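Local structure of outer envelope protein 64, mitochondrial (Arabidopsis thaliana, 6HPG) at residues 1-6 and 40-45; 14-19 and 23-28; 54-59 and 85-90; 64-69 and 74-79; 92-97 and 115-120. The protein probably acts as a chaperone receptor for Hsp90-dependent protein targeting to mitochondria, the chain here being its C-terminal TPR domain. One frame throughout, in Å; residues are numbered along the deposited sequence.

Interaction 1 (1-6 and 40-45); sequences GNMEAS and ATYYCN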
# COMPACT_ATOMS: atom_id res chain seq x y z
N GLY A 1 12.32 12.04 20.28
CA GLY A 1 13.43 11.74 19.32
C GLY A 1 12.85 11.53 17.94
O GLY A 1 11.67 11.82 17.69
N ASN A 2 13.69 11.01 17.06
CA ASN A 2 13.30 10.78 15.69
C ASN A 2 12.23 9.67 15.55
O ASN A 2 11.27 9.79 14.76
CB ASN A 2 14.53 10.52 14.85
CG ASN A 2 15.40 11.77 14.72
OD1 ASN A 2 14.97 12.89 14.99
ND2 ASN A 2 16.62 11.57 14.30
N MET A 3 12.38 8.63 16.35
CA MET A 3 11.36 7.59 16.48
C MET A 3 9.96 8.18 16.74
O MET A 3 9.00 7.87 15.99
CB MET A 3 11.76 6.63 17.62
CG MET A 3 10.92 5.42 17.84
SD MET A 3 10.70 4.53 16.29
CE MET A 3 8.96 4.77 16.12
N GLU A 4 9.85 9.04 17.75
CA GLU A 4 8.57 9.71 18.05
C GLU A 4 8.17 10.65 16.89
O GLU A 4 7.01 10.66 16.47
CB GLU A 4 8.59 10.47 19.40
CG GLU A 4 7.31 11.25 19.69
CD GLU A 4 7.31 12.10 20.98
OE1 GLU A 4 6.21 12.50 21.40
OE2 GLU A 4 8.38 12.40 21.55
N ALA A 5 9.11 11.47 16.41
CA ALA A 5 8.81 12.37 15.25
C ALA A 5 8.25 11.58 14.01
O ALA A 5 7.26 11.97 13.35
CB ALA A 5 10.05 13.18 14.90
N SER A 6 8.82 10.41 13.78
CA SER A 6 8.41 9.57 12.68
C SER A 6 6.90 9.27 12.75
O SER A 6 6.23 9.35 11.73
CB SER A 6 9.23 8.27 12.65
OG SER A 6 8.69 7.24 13.45
N ALA A 40 6.90 -0.95 8.23
CA ALA A 40 6.23 -1.38 7.01
C ALA A 40 5.03 -0.52 6.68
O ALA A 40 4.76 -0.25 5.50
CB ALA A 40 5.80 -2.83 7.14
N THR A 41 4.27 -0.13 7.71
CA THR A 41 3.07 0.72 7.56
C THR A 41 3.40 2.11 6.92
O THR A 41 2.62 2.65 6.13
CB THR A 41 2.38 0.84 8.93
OG1 THR A 41 2.09 -0.48 9.38
CG2 THR A 41 1.09 1.63 8.88
N TYR A 42 4.59 2.65 7.18
CA TYR A 42 4.93 3.97 6.63
C TYR A 42 5.07 3.89 5.12
O TYR A 42 4.50 4.72 4.39
CB TYR A 42 6.27 4.48 7.18
CG TYR A 42 6.36 4.85 8.64
CD1 TYR A 42 5.35 4.55 9.53
CD2 TYR A 42 7.54 5.42 9.13
CE1 TYR A 42 5.48 4.87 10.84
CE2 TYR A 42 7.67 5.78 10.44
CZ TYR A 42 6.66 5.47 11.31
OH TYR A 42 6.79 5.77 12.64
N TYR A 43 5.79 2.85 4.66
CA TYR A 43 5.88 2.50 3.25
C TYR A 43 4.51 2.12 2.58
O TYR A 43 4.22 2.54 1.46
CB TYR A 43 6.90 1.34 3.03
CG TYR A 43 8.39 1.76 3.06
CD1 TYR A 43 9.01 2.21 1.92
CD2 TYR A 43 9.15 1.63 4.21
CE1 TYR A 43 10.38 2.57 1.91
CE2 TYR A 43 10.53 1.98 4.22
CZ TYR A 43 11.13 2.46 3.06
OH TYR A 43 12.44 2.82 3.04
N CYS A 44 3.72 1.31 3.27
CA CYS A 44 2.42 0.89 2.74
C CYS A 44 1.48 2.05 2.57
O CYS A 44 0.73 2.11 1.59
CB CYS A 44 1.76 -0.11 3.67
SG CYS A 44 0.71 -1.23 2.72
N ASN A 45 1.47 2.95 3.56
CA ASN A 45 0.72 4.17 3.45
C ASN A 45 1.24 5.02 2.26
O ASN A 45 0.45 5.58 1.50
CB ASN A 45 0.76 4.98 4.75
CG ASN A 45 -0.07 4.37 5.85
OD1 ASN A 45 -0.81 3.39 5.65
ND2 ASN A 45 0.03 4.92 7.03
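Tyr42 reaches from helix 40-52 to Ser6 near the start of helix 2-18, joining the first helices of consecutive tetratricopeptide repeats, TPR 1 and TPR 2. The helices stay well apart, the nearest CA atoms, those of Ser6 and Tyr42, lying 8.9 Å from each other, and the long phenol bridges the distance. Its CG stands anti to the carbonyl carbon, beside the backbone N (chi1 -67°), which aims the ring at helix 2-18. The Tyr42 side chain also touches Glu7 and Lys10 of helix 2-18, Ile33 and Asn36. At its far end the phenol OH donates to Ser6 OG over a short 2.5 Å, and the serine oxygen sits in the plane of the ring, at its edge. Ser6 CB adds a carbon contact, 3.7 Å from Tyr42 CE2. Ser6 OG is placed between its own backbone N and carbonyl carbon, and from there hands its proton back to Met3 O, one turn earlier. The serine oxygen thus takes part in two hydrogen bonds, accepting from the phenol and donating to the main chain, so a buried pair of hydroxyls is satisfied and its direction settled. Met3 adds little: its CB points away, yet the chain bends so that CE comes within 4.2 Å of Tyr42 OH. The bond from Ser6 OG to Met3 O is 2.6 Å long, the serine oxygen approaching at 136° to the C=O bond of Met3 and tilted 21° out of the carbonyl plane.

Interaction 2 (14-19 and 23-28); sequences NAAYKG and NKAVNF
Ala16 and Ala25 bring their CA atoms to 4.9 Å where helices 14-18 and 23-28 run nearly antiparallel, their axes 7.7 Å apart with 164° between their directions. Such closeness is possible because the facing residues are alanines, the small-residue packing that joins the two helices of a TPR hairpin, here TPR 1. Ala16 CB points at the opposite helix and rests on its main chain, 3.6 Å from Ala25 N. The same methyl meets Lys24 CB at 3.9 Å, while the rest of the lysine chain bends away. Beside them, Ala16 CB lies near the plane of the Phe28 ring, at its edge, 4.3 Å from CD2. Ala25 answers from its own helix: its CB approaches Tyr17 N to 3.8 Å and also touches Tyr17 CB. The tyrosine ring itself turns off the interface, CG being anti to the backbone N and beside the carbonyl carbon (chi1 -176°). It meets Trp22 edge-to-face and makes a weak hydrogen bond to the backbone of the bound peptide, which Asn14 ND2 also holds; Asn14 is placed as in the carboxylate-clamp grooves of chaperone-binding TPR domains. Around the hairpin, Phe28 folds back on Met9 and Lys12 of helix 2-18, whereas helix 40-52 of TPR 2 packs on both helices of the hairpin, Ala48 and Glu52 meeting Tyr17 and Ala49 meeting Val26.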
# COMPACT_ATOMS: atom_id res chain seq x y z
N ASN A 14 -1.41 10.81 7.24
CA ASN A 14 -2.73 10.17 7.26
C ASN A 14 -3.80 11.27 7.17
O ASN A 14 -4.77 11.10 6.47
CB ASN A 14 -2.93 9.29 8.49
CG ASN A 14 -2.13 7.96 8.44
OD1 ASN A 14 -1.43 7.65 7.47
ND2 ASN A 14 -2.23 7.21 9.48
N ALA A 15 -3.58 12.40 7.84
CA ALA A 15 -4.51 13.51 7.73
C ALA A 15 -4.49 14.09 6.31
O ALA A 15 -5.56 14.37 5.75
CB ALA A 15 -4.22 14.59 8.79
N ALA A 16 -3.30 14.24 5.71
CA ALA A 16 -3.21 14.73 4.35
C ALA A 16 -3.92 13.79 3.37
O ALA A 16 -4.65 14.23 2.47
CB ALA A 16 -1.74 14.91 3.94
N TYR A 17 -3.68 12.49 3.56
CA TYR A 17 -4.30 11.49 2.74
C TYR A 17 -5.80 11.56 2.89
O TYR A 17 -6.50 11.52 1.89
CB TYR A 17 -3.79 10.07 3.07
CG TYR A 17 -4.33 8.97 2.18
CD1 TYR A 17 -5.54 8.34 2.47
CD2 TYR A 17 -3.62 8.54 1.05
CE1 TYR A 17 -6.02 7.32 1.67
CE2 TYR A 17 -4.11 7.54 0.24
CZ TYR A 17 -5.31 6.93 0.54
OH TYR A 17 -5.78 5.93 -0.29
N LYS A 18 -6.30 11.63 4.13
CA LYS A 18 -7.74 11.66 4.33
C LYS A 18 -8.40 12.90 3.69
O LYS A 18 -9.54 12.86 3.28
CB LYS A 18 -8.10 11.57 5.81
CG LYS A 18 -7.82 10.19 6.38
CD LYS A 18 -7.85 10.22 7.89
CE LYS A 18 -7.17 8.99 8.45
NZ LYS A 18 -7.30 8.98 9.92
N GLY A 19 -7.67 14.01 3.62
CA GLY A 19 -8.16 15.21 2.92
C GLY A 19 -7.85 15.25 1.44
O GLY A 19 -7.93 16.31 0.84
N ASN A 23 0.09 14.66 -2.57
CA ASN A 23 1.53 15.01 -2.50
C ASN A 23 2.02 15.33 -1.10
O ASN A 23 3.15 14.95 -0.69
CB ASN A 23 1.85 16.21 -3.37
CG ASN A 23 1.79 15.88 -4.80
OD1 ASN A 23 2.64 15.15 -5.30
ND2 ASN A 23 0.78 16.39 -5.49
N LYS A 24 1.19 16.08 -0.38
CA LYS A 24 1.47 16.38 1.02
C LYS A 24 1.63 15.09 1.79
O LYS A 24 2.54 14.97 2.60
CB LYS A 24 0.42 17.27 1.67
CG LYS A 24 0.72 18.77 1.50
CD LYS A 24 -0.52 19.66 1.42
CE LYS A 24 -0.46 20.59 0.21
NZ LYS A 24 -1.62 21.52 0.13
N ALA A 25 0.75 14.13 1.52
CA ALA A 25 0.78 12.81 2.17
C ALA A 25 2.09 12.12 1.90
O ALA A 25 2.77 11.67 2.82
CB ALA A 25 -0.38 11.95 1.69
N VAL A 26 2.44 12.05 0.61
CA VAL A 26 3.73 11.47 0.15
C VAL A 26 4.91 12.12 0.89
O VAL A 26 5.83 11.43 1.29
CB VAL A 26 3.93 11.66 -1.40
CG1 VAL A 26 5.40 11.52 -1.85
CG2 VAL A 26 3.06 10.72 -2.21
N ASN A 27 4.88 13.44 1.00
CA ASN A 27 5.97 14.16 1.61
C ASN A 27 6.06 13.91 3.12
O ASN A 27 7.17 13.75 3.63
CB ASN A 27 5.87 15.65 1.27
CG ASN A 27 6.22 15.93 -0.18
OD1 ASN A 27 7.04 15.24 -0.76
ND2 ASN A 27 5.61 16.97 -0.77
N PHE A 28 4.92 13.83 3.80
CA PHE A 28 4.92 13.47 5.22
C PHE A 28 5.44 12.05 5.44
O PHE A 28 6.24 11.82 6.34
CB PHE A 28 3.52 13.65 5.89
CG PHE A 28 3.21 15.08 6.29
CD1 PHE A 28 4.08 15.81 7.08
CD2 PHE A 28 2.02 15.69 5.89
CE1 PHE A 28 3.81 17.12 7.43
CE2 PHE A 28 1.75 17.01 6.22
CZ PHE A 28 2.66 17.72 7.00

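Interaction 3 (54-59 and 85-90); sequences CCFQQA and ESLVRY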
# COMPACT_ATOMS: atom_id res chain seq x y z
N CYS A 54 -1.42 8.04 -9.58
CA CYS A 54 -1.03 7.15 -10.67
C CYS A 54 0.47 6.94 -10.74
O CYS A 54 0.99 6.61 -11.81
CB CYS A 54 -1.58 7.64 -12.01
SG CYS A 54 -3.36 7.83 -11.90
N CYS A 55 1.17 7.06 -9.60
CA CYS A 55 2.59 6.68 -9.56
C CYS A 55 2.72 5.20 -9.23
O CYS A 55 3.18 4.84 -8.13
CB CYS A 55 3.34 7.55 -8.55
SG CYS A 55 3.29 9.27 -9.02
N PHE A 56 2.35 4.35 -10.18
CA PHE A 56 2.26 2.89 -9.93
C PHE A 56 3.59 2.19 -9.68
O PHE A 56 3.64 1.28 -8.82
CB PHE A 56 1.53 2.22 -11.09
CG PHE A 56 0.14 2.75 -11.27
CD1 PHE A 56 -0.80 2.58 -10.26
CD2 PHE A 56 -0.20 3.50 -12.39
CE1 PHE A 56 -2.10 3.09 -10.39
CE2 PHE A 56 -1.50 4.03 -12.50
CZ PHE A 56 -2.44 3.82 -11.50
N GLN A 57 4.67 2.62 -10.34
CA GLN A 57 5.99 1.96 -10.10
C GLN A 57 6.50 2.24 -8.70
O GLN A 57 7.09 1.36 -8.04
CB GLN A 57 7.05 2.39 -11.12
CG GLN A 57 7.18 1.44 -12.30
CD GLN A 57 8.09 1.97 -13.39
OE1 GLN A 57 8.85 2.93 -13.20
NE2 GLN A 57 8.03 1.33 -14.57
N GLN A 58 6.31 3.48 -8.29
CA GLN A 58 6.73 3.91 -6.96
C GLN A 58 5.86 3.24 -5.91
O GLN A 58 6.34 2.92 -4.83
CB GLN A 58 6.68 5.45 -6.82
CG GLN A 58 7.64 6.15 -7.78
CD GLN A 58 7.52 7.66 -7.67
OE1 GLN A 58 6.80 8.31 -8.44
NE2 GLN A 58 8.18 8.21 -6.67
N ALA A 59 4.57 3.05 -6.22
CA ALA A 59 3.69 2.33 -5.28
C ALA A 59 4.17 0.88 -5.09
O ALA A 59 4.25 0.40 -3.96
CB ALA A 59 2.24 2.35 -5.77
N GLU A 85 -2.34 -4.54 -11.67
CA GLU A 85 -3.52 -4.62 -12.53
C GLU A 85 -3.68 -3.35 -13.39
O GLU A 85 -4.14 -3.42 -14.54
CB GLU A 85 -4.75 -4.87 -11.70
CG GLU A 85 -6.01 -4.95 -12.52
CD GLU A 85 -7.21 -5.26 -11.68
OE1 GLU A 85 -8.27 -5.54 -12.28
OE2 GLU A 85 -7.11 -5.23 -10.43
N SER A 86 -3.31 -2.21 -12.81
CA SER A 86 -3.28 -0.92 -13.51
C SER A 86 -2.24 -0.92 -14.61
O SER A 86 -2.47 -0.32 -15.66
CB SER A 86 -2.98 0.23 -12.55
OG SER A 86 -4.07 0.45 -11.69
N LEU A 87 -1.09 -1.55 -14.36
CA LEU A 87 -0.06 -1.70 -15.38
C LEU A 87 -0.27 -2.93 -16.27
O LEU A 87 0.68 -3.41 -16.89
CB LEU A 87 1.33 -1.73 -14.74
CG LEU A 87 1.79 -0.42 -14.10
CD1 LEU A 87 3.10 -0.67 -13.37
CD2 LEU A 87 1.93 0.69 -15.14
N VAL A 88 -1.51 -3.43 -16.31
CA VAL A 88 -1.95 -4.56 -17.15
C VAL A 88 -1.08 -5.83 -16.95
O VAL A 88 -0.97 -6.66 -17.85
CB VAL A 88 -2.16 -4.07 -18.63
CG1 VAL A 88 -2.55 -5.18 -19.61
CG2 VAL A 88 -3.24 -2.98 -18.67
N ARG A 89 -0.47 -5.99 -15.76
CA ARG A 89 0.31 -7.19 -15.45
C ARG A 89 -0.54 -8.11 -14.59
O ARG A 89 -0.34 -8.23 -13.36
CB ARG A 89 1.65 -6.80 -14.83
CG ARG A 89 2.68 -6.48 -15.91
CD ARG A 89 3.69 -5.44 -15.52
NE ARG A 89 4.52 -5.87 -14.39
CZ ARG A 89 4.49 -5.36 -13.15
NH1 ARG A 89 5.32 -5.87 -12.24
NH2 ARG A 89 3.66 -4.35 -12.80
N TYR A 90 -1.52 -8.72 -15.26
CA TYR A 90 -2.62 -9.41 -14.59
C TYR A 90 -2.18 -10.67 -13.83
O TYR A 90 -2.76 -10.98 -12.80
CB TYR A 90 -3.73 -9.80 -15.56
CG TYR A 90 -4.36 -8.67 -16.35
CD1 TYR A 90 -4.94 -7.59 -15.71
CD2 TYR A 90 -4.37 -8.68 -17.76
CE1 TYR A 90 -5.51 -6.56 -16.42
CE2 TYR A 90 -4.94 -7.66 -18.48
CZ TYR A 90 -5.51 -6.60 -17.80
OH TYR A 90 -6.07 -5.57 -18.48
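Ser86 CB sits squarely over the Phe56 ring, 3.8 Å from its centroid and only 13° off the ring normal, a CH-pi contact. The opposite face of the ring is backed by Cys54 CA, 3.6 Å above the plane and displaced toward the rim, so the phenyl is clasped between its own turn and the neighbouring helix end. Phe56 CG lies anti to the carbonyl carbon, beside the backbone N (chi1 -60°), which directs the ring toward segment 85-90. Ser86 OG comes to 3.5 Å from Phe56 CE1, but its polar bond goes to Thr82 O, one turn back in its own helix. Leu87 completes the packed part: its CD1 lies 4.0 Å from Phe56 CB, while CD2 approaches the ring obliquely. The contact joins neighbouring TPR motifs at one end of the array, where helix 56-69, the second of TPR 2, begins and helix 74-86, the first of TPR 3, ends. Schellman motifs end the helices that lead into both segments, 40-52 with positive phi at Cys54 and 74-86 with positive phi at Val88. Leu51 and Ala83 also touch Phe56, and an alanine in its place would probably leave Ser86 CB without its aromatic face and open a gap beside Leu87. Toward the solvent the packing thins out. Gln57 runs past without close contact, its CG staying 4.7 Å from Leu87 CD1. The Arg89 guanidinium is held by salt bridges to Glu60 through NH2 and to Glu92 through NH1.

Interaction 4 (64-69 and 74-79); sequences TKAMLI and VKAYLR
Met67 and Tyr77 cross obliquely, the thioether passing the phenol with its CE over one face and its sulfur oblique to the ring. Met67 SD is 4.0 Å from the ring centroid and 40° off the normal, a Met-aromatic contact. CG lies at the hydroxyl end, 3.6 Å from Tyr77 CZ, and CE at the other, over CD1; the methyl is so close to CD1 and to Ala76 O that its exact placement is doubtful. The chain is extended beyond CG (chi2 164°), which carries the sulfur along the ring from CZ toward CD1. Helices 64-69 and 74-79, the end of TPR 2 and the start of TPR 3, pack nearly antiparallel, their axes 8.9 Å apart and 155° between directions. Alanines allow this: Ala66 CB meets Ala76 CB at 4.0 Å, and Ala76 CB also touches Met67 CG at 3.8 Å. The phenol is fixed in its turn by a hydrogen bond from its OH to Lys71 O and by an edge-to-face contact with His99. A leucine in place of Tyr77 would probably rob Met67 of its aromatic face and leave Lys71 O without that partner. Elsewhere on helix 74-86, Lys75 and Arg79 bind the peptide, consistent with a carboxylate clamp.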
# COMPACT_ATOMS: atom_id res chain seq x y z
N THR A 64 6.65 -3.39 -2.14
CA THR A 64 7.71 -4.40 -2.10
C THR A 64 8.65 -4.22 -0.89
O THR A 64 9.08 -5.23 -0.32
CB THR A 64 8.47 -4.50 -3.45
OG1 THR A 64 7.56 -4.92 -4.48
CG2 THR A 64 9.62 -5.55 -3.38
N LYS A 65 8.95 -2.97 -0.49
CA LYS A 65 9.76 -2.75 0.72
C LYS A 65 9.01 -3.07 1.99
O LYS A 65 9.58 -3.59 2.99
CB LYS A 65 10.24 -1.29 0.81
CG LYS A 65 11.23 -1.04 1.95
CD LYS A 65 12.67 -1.08 1.45
CE LYS A 65 13.68 -0.67 2.52
NZ LYS A 65 14.60 0.38 2.01
N ALA A 66 7.72 -2.73 1.97
CA ALA A 66 6.84 -3.03 3.10
C ALA A 66 6.83 -4.55 3.38
O ALA A 66 6.80 -4.98 4.52
CB ALA A 66 5.43 -2.52 2.85
N MET A 67 6.85 -5.35 2.32
CA MET A 67 6.84 -6.81 2.51
C MET A 67 8.20 -7.32 3.04
O MET A 67 8.22 -8.28 3.76
CB MET A 67 6.49 -7.51 1.22
CG MET A 67 5.11 -7.23 0.68
SD MET A 67 5.05 -7.76 -1.03
CE MET A 67 3.50 -7.02 -1.57
N LEU A 68 9.31 -6.66 2.69
CA LEU A 68 10.65 -6.99 3.25
C LEU A 68 10.69 -6.78 4.76
O LEU A 68 11.18 -7.61 5.51
CB LEU A 68 11.74 -6.12 2.63
CG LEU A 68 12.02 -6.14 1.13
CD1 LEU A 68 13.19 -5.21 0.83
CD2 LEU A 68 12.32 -7.54 0.64
N ILE A 69 10.13 -5.66 5.19
CA ILE A 69 10.01 -5.35 6.60
C ILE A 69 9.00 -6.30 7.27
O ILE A 69 9.25 -6.82 8.34
CB ILE A 69 9.63 -3.86 6.80
CG1 ILE A 69 10.78 -2.96 6.33
CG2 ILE A 69 9.31 -3.58 8.27
CD1 ILE A 69 10.39 -1.51 6.05
N VAL A 74 -1.01 -7.09 4.93
CA VAL A 74 -2.04 -7.43 3.97
C VAL A 74 -2.17 -6.37 2.88
O VAL A 74 -2.29 -6.68 1.70
CB VAL A 74 -3.43 -7.59 4.62
CG1 VAL A 74 -4.50 -7.87 3.55
CG2 VAL A 74 -3.40 -8.70 5.65
N LYS A 75 -2.22 -5.13 3.31
CA LYS A 75 -2.38 -4.00 2.41
C LYS A 75 -1.26 -3.83 1.39
O LYS A 75 -1.52 -3.37 0.29
CB LYS A 75 -2.66 -2.71 3.20
CG LYS A 75 -4.05 -2.72 3.85
CD LYS A 75 -4.51 -1.34 4.30
CE LYS A 75 -5.64 -1.40 5.33
NZ LYS A 75 -6.12 -0.05 5.80
N ALA A 76 -0.05 -4.28 1.70
CA ALA A 76 1.05 -4.29 0.74
C ALA A 76 0.77 -5.15 -0.49
O ALA A 76 1.10 -4.77 -1.63
CB ALA A 76 2.36 -4.68 1.45
N TYR A 77 0.13 -6.31 -0.28
CA TYR A 77 -0.28 -7.19 -1.34
C TYR A 77 -1.46 -6.62 -2.17
O TYR A 77 -1.43 -6.62 -3.42
CB TYR A 77 -0.55 -8.61 -0.81
CG TYR A 77 0.67 -9.20 -0.20
CD1 TYR A 77 1.74 -9.68 -1.00
CD2 TYR A 77 0.83 -9.22 1.15
CE1 TYR A 77 2.91 -10.15 -0.42
CE2 TYR A 77 2.00 -9.68 1.73
CZ TYR A 77 3.03 -10.16 0.95
OH TYR A 77 4.16 -10.62 1.59
N LEU A 78 -2.49 -6.14 -1.47
CA LEU A 78 -3.66 -5.49 -2.10
C LEU A 78 -3.25 -4.34 -2.99
O LEU A 78 -3.68 -4.25 -4.14
CB LEU A 78 -4.60 -4.97 -1.04
CG LEU A 78 -5.26 -6.04 -0.15
CD1 LEU A 78 -6.26 -5.39 0.79
CD2 LEU A 78 -5.99 -7.06 -0.98
N ARG A 79 -2.41 -3.45 -2.45
CA ARG A 79 -1.88 -2.28 -3.18
C ARG A 79 -0.89 -2.59 -4.32
O ARG A 79 -1.01 -1.99 -5.41
CB ARG A 79 -1.28 -1.25 -2.21
CG ARG A 79 -2.36 -0.55 -1.36
CD ARG A 79 -1.82 0.40 -0.30
NE ARG A 79 -2.96 0.92 0.43
CZ ARG A 79 -3.03 1.13 1.73
NH1 ARG A 79 -1.98 0.94 2.53
NH2 ARG A 79 -4.16 1.55 2.23

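Interaction 5 (92-97 and 115-120); sequences EAAADF and KRLRKH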
# COMPACT_ATOMS: atom_id res chain seq x y z
N GLU A 92 0.82 -11.27 -12.39
CA GLU A 92 1.46 -10.76 -11.17
C GLU A 92 0.47 -10.15 -10.15
O GLU A 92 0.62 -10.32 -8.94
CB GLU A 92 2.54 -9.76 -11.55
CG GLU A 92 3.72 -10.41 -12.24
CD GLU A 92 4.56 -9.39 -12.99
OE1 GLU A 92 5.20 -8.56 -12.31
OE2 GLU A 92 4.56 -9.42 -14.24
N ALA A 93 -0.55 -9.45 -10.65
CA ALA A 93 -1.61 -8.95 -9.78
C ALA A 93 -2.28 -10.13 -9.06
O ALA A 93 -2.38 -10.11 -7.83
CB ALA A 93 -2.66 -8.13 -10.54
N ALA A 94 -2.70 -11.14 -9.81
CA ALA A 94 -3.42 -12.27 -9.22
C ALA A 94 -2.59 -12.92 -8.13
O ALA A 94 -3.10 -13.28 -7.10
CB ALA A 94 -3.84 -13.29 -10.26
N ALA A 95 -1.30 -13.08 -8.36
CA ALA A 95 -0.46 -13.64 -7.33
C ALA A 95 -0.58 -12.85 -6.01
O ALA A 95 -0.69 -13.45 -4.91
CB ALA A 95 0.97 -13.70 -7.81
N ASP A 96 -0.56 -11.52 -6.12
CA ASP A 96 -0.62 -10.67 -4.95
C ASP A 96 -2.03 -10.70 -4.36
O ASP A 96 -2.17 -10.81 -3.14
CB ASP A 96 -0.28 -9.22 -5.28
CG ASP A 96 1.18 -8.99 -5.52
OD1 ASP A 96 2.07 -9.76 -5.08
OD2 ASP A 96 1.41 -7.94 -6.15
N PHE A 97 -3.07 -10.64 -5.19
CA PHE A 97 -4.41 -10.69 -4.63
C PHE A 97 -4.63 -12.10 -3.98
O PHE A 97 -5.35 -12.22 -3.00
CB PHE A 97 -5.50 -10.32 -5.67
CG PHE A 97 -5.60 -8.81 -5.96
CD1 PHE A 97 -5.98 -7.90 -4.97
CD2 PHE A 97 -5.39 -8.32 -7.27
CE1 PHE A 97 -6.07 -6.54 -5.26
CE2 PHE A 97 -5.48 -6.95 -7.55
CZ PHE A 97 -5.82 -6.06 -6.55
N LYS A 115 -12.11 -12.18 -9.14
CA LYS A 115 -13.25 -12.31 -10.09
C LYS A 115 -13.10 -11.45 -11.36
O LYS A 115 -13.31 -11.92 -12.47
CB LYS A 115 -14.51 -11.92 -9.33
CG LYS A 115 -15.84 -12.10 -10.04
CD LYS A 115 -16.92 -12.14 -8.97
CE LYS A 115 -18.21 -11.49 -9.40
NZ LYS A 115 -19.05 -12.42 -10.18
N ARG A 116 -12.72 -10.19 -11.19
CA ARG A 116 -12.43 -9.30 -12.31
C ARG A 116 -11.21 -9.78 -13.11
O ARG A 116 -11.21 -9.78 -14.35
CB ARG A 116 -12.27 -7.87 -11.77
CG ARG A 116 -12.01 -6.79 -12.78
CD ARG A 116 -11.90 -5.41 -12.12
NE ARG A 116 -10.75 -5.36 -11.21
CZ ARG A 116 -10.80 -5.32 -9.88
NH1 ARG A 116 -11.97 -5.26 -9.22
NH2 ARG A 116 -9.67 -5.35 -9.18
N LEU A 117 -10.17 -10.20 -12.41
CA LEU A 117 -8.96 -10.67 -13.10
C LEU A 117 -9.14 -12.00 -13.86
O LEU A 117 -8.44 -12.24 -14.85
CB LEU A 117 -7.80 -10.82 -12.12
CG LEU A 117 -7.19 -9.53 -11.62
CD1 LEU A 117 -6.20 -9.85 -10.52
CD2 LEU A 117 -6.53 -8.79 -12.78
N ARG A 118 -10.04 -12.87 -13.38
CA ARG A 118 -10.35 -14.17 -14.03
C ARG A 118 -10.51 -14.09 -15.56
O ARG A 118 -9.86 -14.84 -16.30
CB ARG A 118 -11.62 -14.79 -13.42
CG ARG A 118 -11.38 -16.03 -12.60
CD ARG A 118 -12.69 -16.79 -12.38
NE ARG A 118 -12.55 -18.20 -12.74
CZ ARG A 118 -12.51 -18.69 -13.99
NH1 ARG A 118 -12.60 -17.89 -15.05
NH2 ARG A 118 -12.37 -20.00 -14.18
N LYS A 119 -11.34 -13.15 -16.02
CA LYS A 119 -11.57 -12.87 -17.45
C LYS A 119 -10.42 -12.17 -18.23
O LYS A 119 -10.61 -11.81 -19.39
CB LYS A 119 -12.89 -12.09 -17.63
CG LYS A 119 -14.13 -12.97 -17.45
CD LYS A 119 -15.34 -12.21 -16.92
CE LYS A 119 -15.30 -12.06 -15.41
NZ LYS A 119 -16.30 -11.08 -14.93
N HIS A 120 -9.27 -11.96 -17.58
CA HIS A 120 -8.02 -11.57 -18.26
C HIS A 120 -6.87 -12.56 -18.09
O HIS A 120 -5.82 -12.37 -18.73
CB HIS A 120 -7.50 -10.24 -17.73
CG HIS A 120 -8.48 -9.11 -17.80
ND1 HIS A 120 -8.78 -8.46 -18.98
CD2 HIS A 120 -9.19 -8.48 -16.83
CE1 HIS A 120 -9.64 -7.50 -18.74
NE2 HIS A 120 -9.90 -7.48 -17.44
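The Phe97 ring receives Leu117 obliquely, CD1 of the leucine lying 3.7 Å from Phe97 CD2 and the two side chains crossing at about a right angle. Thr82 and Glu85 of helix 74-86 also pack on Phe97. The arrangement seals the end of the TPR array: helix 90-103, the second of TPR 3, is met by the C-terminal helix 108-118, in the position of the capping helix that commonly follows the last repeat. Leu117 is the one residue of segment 115-120 that plugs in. Its CG is anti to the carbonyl carbon (chi1 -73°) and CD1 continues extended from there (chi2 172°), which brings this single methyl against the surface of helix 92-97. Ala93 CB borders it at 3.9 Å and Ala94 CB at 4.2 Å, so the alanines and the phenyl share this one methyl. Arg116 forms a salt bridge with Glu85 beside the contact; Asp96, elsewhere on helix 90-103, pairs with Arg80 and Arg84. His120 stacks on Tyr90 just past the helix end. Leu117 CD1 also settles on main chain, 3.8 Å from Ala94 N.

From the N terminus, interaction 1 closes a long loop from 1-6 to 40-45, spanning TPR 1 and binding its first helix to that of TPR 2. Interaction 2 lies within this loop, closing the short TPR 1 hairpin, and touches interaction 1 through Asn14 and Asn45. Interaction 3 then closes the span from 54-59 to 85-90, with interaction 4 nested in it; both join helix 56-69 to helix 74-86, one at each end, with centres 14 Å apart. Interaction 5 follows in series, tying TPR 3 to the C-terminal helix; it meets interaction 3 through Glu85 and Arg116. No loops cross, and interactions 1 and 5 lie 31 Å apart between centres.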